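Local coordinates for protein membrane-bound lytic murein transglycosylase A (Burkholderia pseudomallei, PDB 6QK4) that probably cleaves the beta-1,4 bond between MurNAc and GlcNAc in peptidoglycan, leaving a 1,6-anhydro ring on the MurNAc residue, at residues 158-163 with 221-226; 13-18 with 98-103. All blocks are in the same frame, centred on the assembly; numbering follows the deposited sequence.

Contact 1: residues 158-163 with 221-226; sequences VDDPIE and WARANP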
loop_
_atom_site.group_PDB
_atom_site.type_symbol
_atom_site.label_atom_id
_atom_site.label_comp_id
_atom_site.label_asym_id
_atom_site.label_seq_id
_atom_site.Cartn_x
_atom_site.Cartn_y
_atom_site.Cartn_z
ATOM N N VAL A 158 -2.681 -11.971 -18.354
ATOM C CA VAL A 158 -1.781 -10.850 -18.128
ATOM C C VAL A 158 -0.424 -11.067 -18.819
ATOM O O VAL A 158 -0.163 -12.096 -19.457
ATOM C CB VAL A 158 -1.635 -10.552 -16.603
ATOM C CG1 VAL A 158 -2.980 -10.269 -15.974
ATOM C CG2 VAL A 158 -0.938 -11.756 -15.834
ATOM N N ASP A 159 0.427 -10.049 -18.659
ATOM C CA ASP A 159 1.652 -9.693 -19.361
ATOM C C ASP A 159 2.862 -10.478 -18.904
ATOM O O ASP A 159 3.837 -10.626 -19.655
ATOM C CB ASP A 159 1.956 -8.220 -19.008
ATOM C CG ASP A 159 2.214 -7.424 -20.174
ATOM O OD1 ASP A 159 2.136 -8.019 -21.266
ATOM O OD2 ASP A 159 2.521 -6.244 -20.017
ATOM N N ASP A 160 2.843 -10.933 -17.653
ATOM C CA ASP A 160 4.068 -11.318 -16.998
ATOM C C ASP A 160 3.731 -12.363 -15.937
ATOM O O ASP A 160 2.801 -12.140 -15.140
ATOM C CB ASP A 160 4.706 -10.086 -16.357
ATOM C CG ASP A 160 6.075 -10.367 -15.821
ATOM O OD1 ASP A 160 6.175 -11.102 -14.827
ATOM O OD2 ASP A 160 7.049 -9.879 -16.428
ATOM N N PRO A 161 4.464 -13.476 -15.873
ATOM C CA PRO A 161 4.103 -14.545 -14.917
ATOM C C PRO A 161 4.608 -14.207 -13.520
ATOM O O PRO A 161 4.019 -14.664 -12.532
ATOM C CB PRO A 161 4.777 -15.797 -15.509
ATOM C CG PRO A 161 5.951 -15.266 -16.252
ATOM C CD PRO A 161 5.507 -13.900 -16.816
ATOM N N ILE A 162 5.666 -13.392 -13.440
ATOM C CA ILE A 162 6.173 -12.920 -12.144
ATOM C C ILE A 162 5.206 -11.925 -11.513
ATOM O O ILE A 162 4.896 -12.012 -10.317
ATOM C CB ILE A 162 7.583 -12.298 -12.279
ATOM C CG1 ILE A 162 8.560 -13.256 -12.972
ATOM C CG2 ILE A 162 8.108 -11.831 -10.903
ATOM C CD1 ILE A 162 8.947 -14.439 -12.138
ATOM N N GLU A 163 4.683 -10.976 -12.303
ATOM C CA GLU A 163 3.626 -10.107 -11.791
ATOM C C GLU A 163 2.392 -10.887 -11.343
ATOM O O GLU A 163 1.774 -10.537 -10.335
ATOM C CB GLU A 163 3.232 -9.069 -12.837
ATOM C CG GLU A 163 4.393 -8.192 -13.250
ATOM C CD GLU A 163 4.034 -7.101 -14.250
ATOM O OE1 GLU A 163 2.860 -6.719 -14.349
ATOM O OE2 GLU A 163 4.969 -6.609 -14.933
ATOM N N TRP A 221 16.150 -11.676 -13.225
ATOM C CA TRP A 221 16.623 -13.057 -13.284
ATOM C C TRP A 221 15.769 -13.908 -14.218
ATOM O O TRP A 221 16.297 -14.757 -14.944
ATOM C CB TRP A 221 16.631 -13.653 -11.881
ATOM C CG TRP A 221 17.200 -15.030 -11.842
ATOM C CD1 TRP A 221 18.498 -15.388 -11.560
ATOM C CD2 TRP A 221 16.488 -16.250 -12.072
ATOM N NE1 TRP A 221 18.636 -16.763 -11.616
ATOM C CE2 TRP A 221 17.417 -17.314 -11.929
ATOM C CE3 TRP A 221 15.157 -16.549 -12.396
ATOM C CZ2 TRP A 221 17.044 -18.648 -12.089
ATOM C CZ3 TRP A 221 14.790 -17.876 -12.558
ATOM C CH2 TRP A 221 15.727 -18.904 -12.400
ATOM N N ALA A 222 14.448 -13.725 -14.176
ATOM C CA ALA A 222 13.543 -14.445 -15.071
ATOM C C ALA A 222 13.804 -14.085 -16.529
ATOM O O ALA A 222 13.799 -14.967 -17.400
ATOM C CB ALA A 222 12.091 -14.140 -14.697
ATOM N N ARG A 223 14.014 -12.790 -16.805
ATOM C CA ARG A 223 14.418 -12.329 -18.133
ATOM C C ARG A 223 15.693 -13.018 -18.596
ATOM O O ARG A 223 15.849 -13.339 -19.784
ATOM C CB ARG A 223 14.634 -10.817 -18.108
ATOM C CG ARG A 223 14.237 -10.107 -19.375
ATOM C CD ARG A 223 12.739 -9.861 -19.367
ATOM N NE ARG A 223 12.364 -8.695 -18.566
ATOM C CZ ARG A 223 11.658 -8.745 -17.437
ATOM N NH1 ARG A 223 11.241 -9.910 -16.953
ATOM N NH2 ARG A 223 11.366 -7.625 -16.791
ATOM N N ALA A 224 16.628 -13.241 -17.669
ATOM C CA ALA A 224 17.885 -13.890 -18.012
ATOM C C ALA A 224 17.742 -15.398 -18.192
ATOM O O ALA A 224 18.508 -15.991 -18.957
ATOM C CB ALA A 224 18.929 -13.595 -16.936
ATOM N N ASN A 225 16.784 -16.032 -17.506
ATOM C CA ASN A 225 16.673 -17.494 -17.456
ATOM C C ASN A 225 15.266 -17.941 -17.842
ATOM O O ASN A 225 14.594 -18.640 -17.078
ATOM C CB ASN A 225 17.034 -18.005 -16.060
ATOM C CG ASN A 225 18.438 -17.576 -15.608
ATOM O OD1 ASN A 225 19.395 -18.356 -15.665
ATOM N ND2 ASN A 225 18.562 -16.327 -15.169
ATOM N N PRO A 226 14.808 -17.607 -19.058
ATOM C CA PRO A 226 13.384 -17.819 -19.388
ATOM C C PRO A 226 12.942 -19.263 -19.303
ATOM O O PRO A 226 11.763 -19.525 -19.024
ATOM C CB PRO A 226 13.272 -17.298 -20.830
ATOM C CG PRO A 226 14.630 -17.573 -21.420
ATOM C CD PRO A 226 15.614 -17.314 -20.261
#

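Contact 2: residues 13-18 with 98-103; sequences AAIVPG and TLDGLV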
loop_
_atom_site.group_PDB
_atom_site.type_symbol
_atom_site.label_atom_id
_atom_site.label_comp_id
_atom_site.label_asym_id
_atom_site.label_seq_id
_atom_site.Cartn_x
_atom_site.Cartn_y
_atom_site.Cartn_z
ATOM N N ALA A 13 14.648 15.899 8.905
ATOM C CA ALA A 13 14.779 15.747 10.338
ATOM C C ALA A 13 14.818 14.279 10.714
ATOM O O ALA A 13 13.961 13.501 10.276
ATOM C CB ALA A 13 13.573 16.373 11.045
ATOM N N ALA A 14 15.685 13.958 11.671
ATOM C CA ALA A 14 15.901 12.603 12.173
ATOM C C ALA A 14 15.311 12.388 13.563
ATOM O O ALA A 14 15.385 13.243 14.436
ATOM C CB ALA A 14 17.399 12.313 12.267
ATOM N N ILE A 15 14.770 11.202 13.797
ATOM C CA ILE A 15 14.152 10.884 15.085
ATOM C C ILE A 15 15.216 10.672 16.155
ATOM O O ILE A 15 16.214 9.975 15.937
ATOM C CB ILE A 15 13.292 9.604 14.922
ATOM C CG1 ILE A 15 12.097 9.864 13.997
ATOM C CG2 ILE A 15 12.832 9.019 16.334
ATOM C CD1 ILE A 15 11.541 8.563 13.337
ATOM N N VAL A 16 14.976 11.233 17.340
ATOM C CA VAL A 16 15.740 10.894 18.536
ATOM C C VAL A 16 14.944 9.783 19.256
ATOM O O VAL A 16 13.878 10.103 19.800
ATOM C CB VAL A 16 15.886 12.093 19.480
ATOM C CG1 VAL A 16 16.637 11.634 20.715
ATOM C CG2 VAL A 16 16.627 13.229 18.836
ATOM N N PRO A 17 15.399 8.534 19.213
ATOM C CA PRO A 17 14.532 7.409 19.612
ATOM C C PRO A 17 14.351 7.320 21.116
ATOM O O PRO A 17 15.127 7.863 21.916
ATOM C CB PRO A 17 15.287 6.171 19.085
ATOM C CG PRO A 17 16.699 6.521 19.060
ATOM C CD PRO A 17 16.693 8.047 18.669
ATOM N N GLY A 18 13.256 6.682 21.484
ATOM C CA GLY A 18 13.021 6.383 22.885
ATOM C C GLY A 18 12.465 7.517 23.702
ATOM O O GLY A 18 12.490 7.441 24.928
ATOM N N THR A 98 5.141 5.920 25.275
ATOM C CA THR A 98 6.270 5.990 24.321
ATOM C C THR A 98 5.819 6.710 23.056
ATOM O O THR A 98 4.669 6.595 22.638
ATOM C CB THR A 98 6.829 4.612 23.958
ATOM O OG1 THR A 98 5.836 3.752 23.350
ATOM C CG2 THR A 98 7.448 3.915 25.153
ATOM N N LEU A 99 6.746 7.442 22.425
ATOM C CA LEU A 99 6.401 8.134 21.180
ATOM C C LEU A 99 6.794 7.347 19.941
ATOM O O LEU A 99 6.161 7.545 18.909
ATOM C CB LEU A 99 7.076 9.521 21.102
ATOM C CG LEU A 99 6.631 10.507 22.237
ATOM C CD1 LEU A 99 7.454 11.780 22.146
ATOM C CD2 LEU A 99 5.162 10.868 21.995
ATOM N N ASP A 100 7.713 6.371 20.057
ATOM C CA ASP A 100 8.101 5.555 18.900
ATOM C C ASP A 100 6.999 4.581 18.498
ATOM O O ASP A 100 6.384 3.908 19.363
ATOM C CB ASP A 100 9.351 4.685 19.218
ATOM C CG ASP A 100 10.635 5.480 19.294
ATOM O OD1 ASP A 100 10.756 6.540 18.687
ATOM O OD2 ASP A 100 11.561 4.949 19.940
ATOM N N GLY A 101 6.787 4.454 17.168
ATOM C CA GLY A 101 5.908 3.400 16.665
ATOM C C GLY A 101 6.312 2.920 15.288
ATOM O O GLY A 101 7.245 3.439 14.690
ATOM N N LEU A 102 5.642 1.892 14.788
ATOM C CA LEU A 102 6.129 1.180 13.624
ATOM C C LEU A 102 5.363 1.608 12.369
ATOM O O LEU A 102 4.121 1.697 12.378
ATOM C CB LEU A 102 6.011 -0.332 13.833
ATOM C CG LEU A 102 6.371 -1.192 12.644
ATOM C CD1 LEU A 102 7.870 -1.106 12.435
ATOM C CD2 LEU A 102 5.923 -2.628 12.866
ATOM N N VAL A 103 6.103 1.898 11.302
ATOM C CA VAL A 103 5.540 2.239 9.978
ATOM C C VAL A 103 5.879 1.122 8.998
ATOM O O VAL A 103 7.061 0.901 8.660
ATOM C CB VAL A 103 6.109 3.553 9.437
ATOM C CG1 VAL A 103 5.366 3.962 8.114
ATOM C CG2 VAL A 103 5.882 4.634 10.492
#

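Contact 1: residues 158-163 with 221-226
D160 and I162, at the start of helix 161-170, face R223 and A222 in the last turn of helix 215-224, inside the MltA-specific insert domain. V158 ends strand 154-158, and the chain then turns at D159 into D160, the N-cap of helix 161-170. A chi1 of -172°, with CG opposite the backbone N, lets the D160 carboxylate turn back over the first turn of the helix. OD1 accepts from E163 N at 2.9 Å in a fairly straight bond (159°) that meets the oxygen on its anti side and tilted out of the carboxylate plane. I162 N also lies 2.7 Å from D160 OD1, but that bond is strongly bent and weak. The cap ties the carboxylate down, while D160 OD2 sits 4.2 Å from R223 NH1. That oxygen lies well out of the guanidinium plane and no N-H points at it, so any attraction between D160 and R223 is probably of charge alone, short of a salt bridge.

I162 makes the apolar half of the contact. Its CG1 branch is 4.0 Å from A222 CB, and CD1 lies almost as near, so the methyl of A222 rests alongside the end of that branch. E163 OE2 makes a long, weak ion pair with K219 NZ of helix 215-224.

On the far segment, N225 closes helix 215-224: its ND2 donates almost straight (174°) to W221 O at 2.8 Å while passing over one face of the W221 ring near the rim. Around this small interface, helix 229-234 lends L233 to P161 and I162 and V229 to A222, whereas V158 and E163 lean on L111 of strand 101-114. The contact thus joins two helix ends of the insert domain, with a third helix packed against both.

Contact 2: residues 13-18 with 98-103
D100, where the chain enters strand 101-114, reaches to the N-terminal loop at I15, P17 and G18, a surface contact in which a side chain holds a loop by its backbone. Strand 101-114 runs beside strand 336-346 and strand 317-324, and strands 285-291 and 298-307 lie close by in the part of the protein that carries the 3D domain, of the double-psi beta-barrel clan.

The one hydrogen bond across the contact runs from G18 N to D100 OD2, 2.9 Å long and moderately bent at 148°. The donor approaches from above the carboxylate plane. D100 CG lies beside its own backbone N (chi1 -73°), which directs the carboxylate toward the loop. G18 itself has a positive phi, a conformation that glycine adopts easily, as the chain turns past the aspartate.

The other carboxylate oxygen looks to the strands: D100 OD1 forms a salt bridge with R340 NE and accepts a hydrogen bond from N338 ND2. This charged partner probably favours the ionised carboxylate, and with both oxygens engaged the group has little freedom to rotate. R340 also serves the loop, through a weak hydrogen bond from NH2 to V16 O.

Van der Waals contacts fill in around the carboxylate. I15 spreads over N338, R340 and Q289, so one loop side chain bridges two strands, and its CG2 methyl comes within 4.0 Å of D100 OD1. On the G18 side, P17 puts its CB 4.0 Å from D100 OD2.

Overall arrangement
Contact 1 and contact 2 lie far apart, with centres 39 Å from each other and nearest atoms about 23 Å apart, so neither touches the other. They follow in series along the chain: contact 2 closes before contact 1 opens. Strand 101-114 still connects them, because its residues 101-103 lie in the second segment of contact 2 and its L111 touches contact 1. Contact 1 joins helices within the MltA-specific insert domain; contact 2 fastens the N-terminal loop to strands at the surface of the other lobe. As in E. coli MltA, the substrate groove probably runs between the two domains, and each contact belongs to a different one of them.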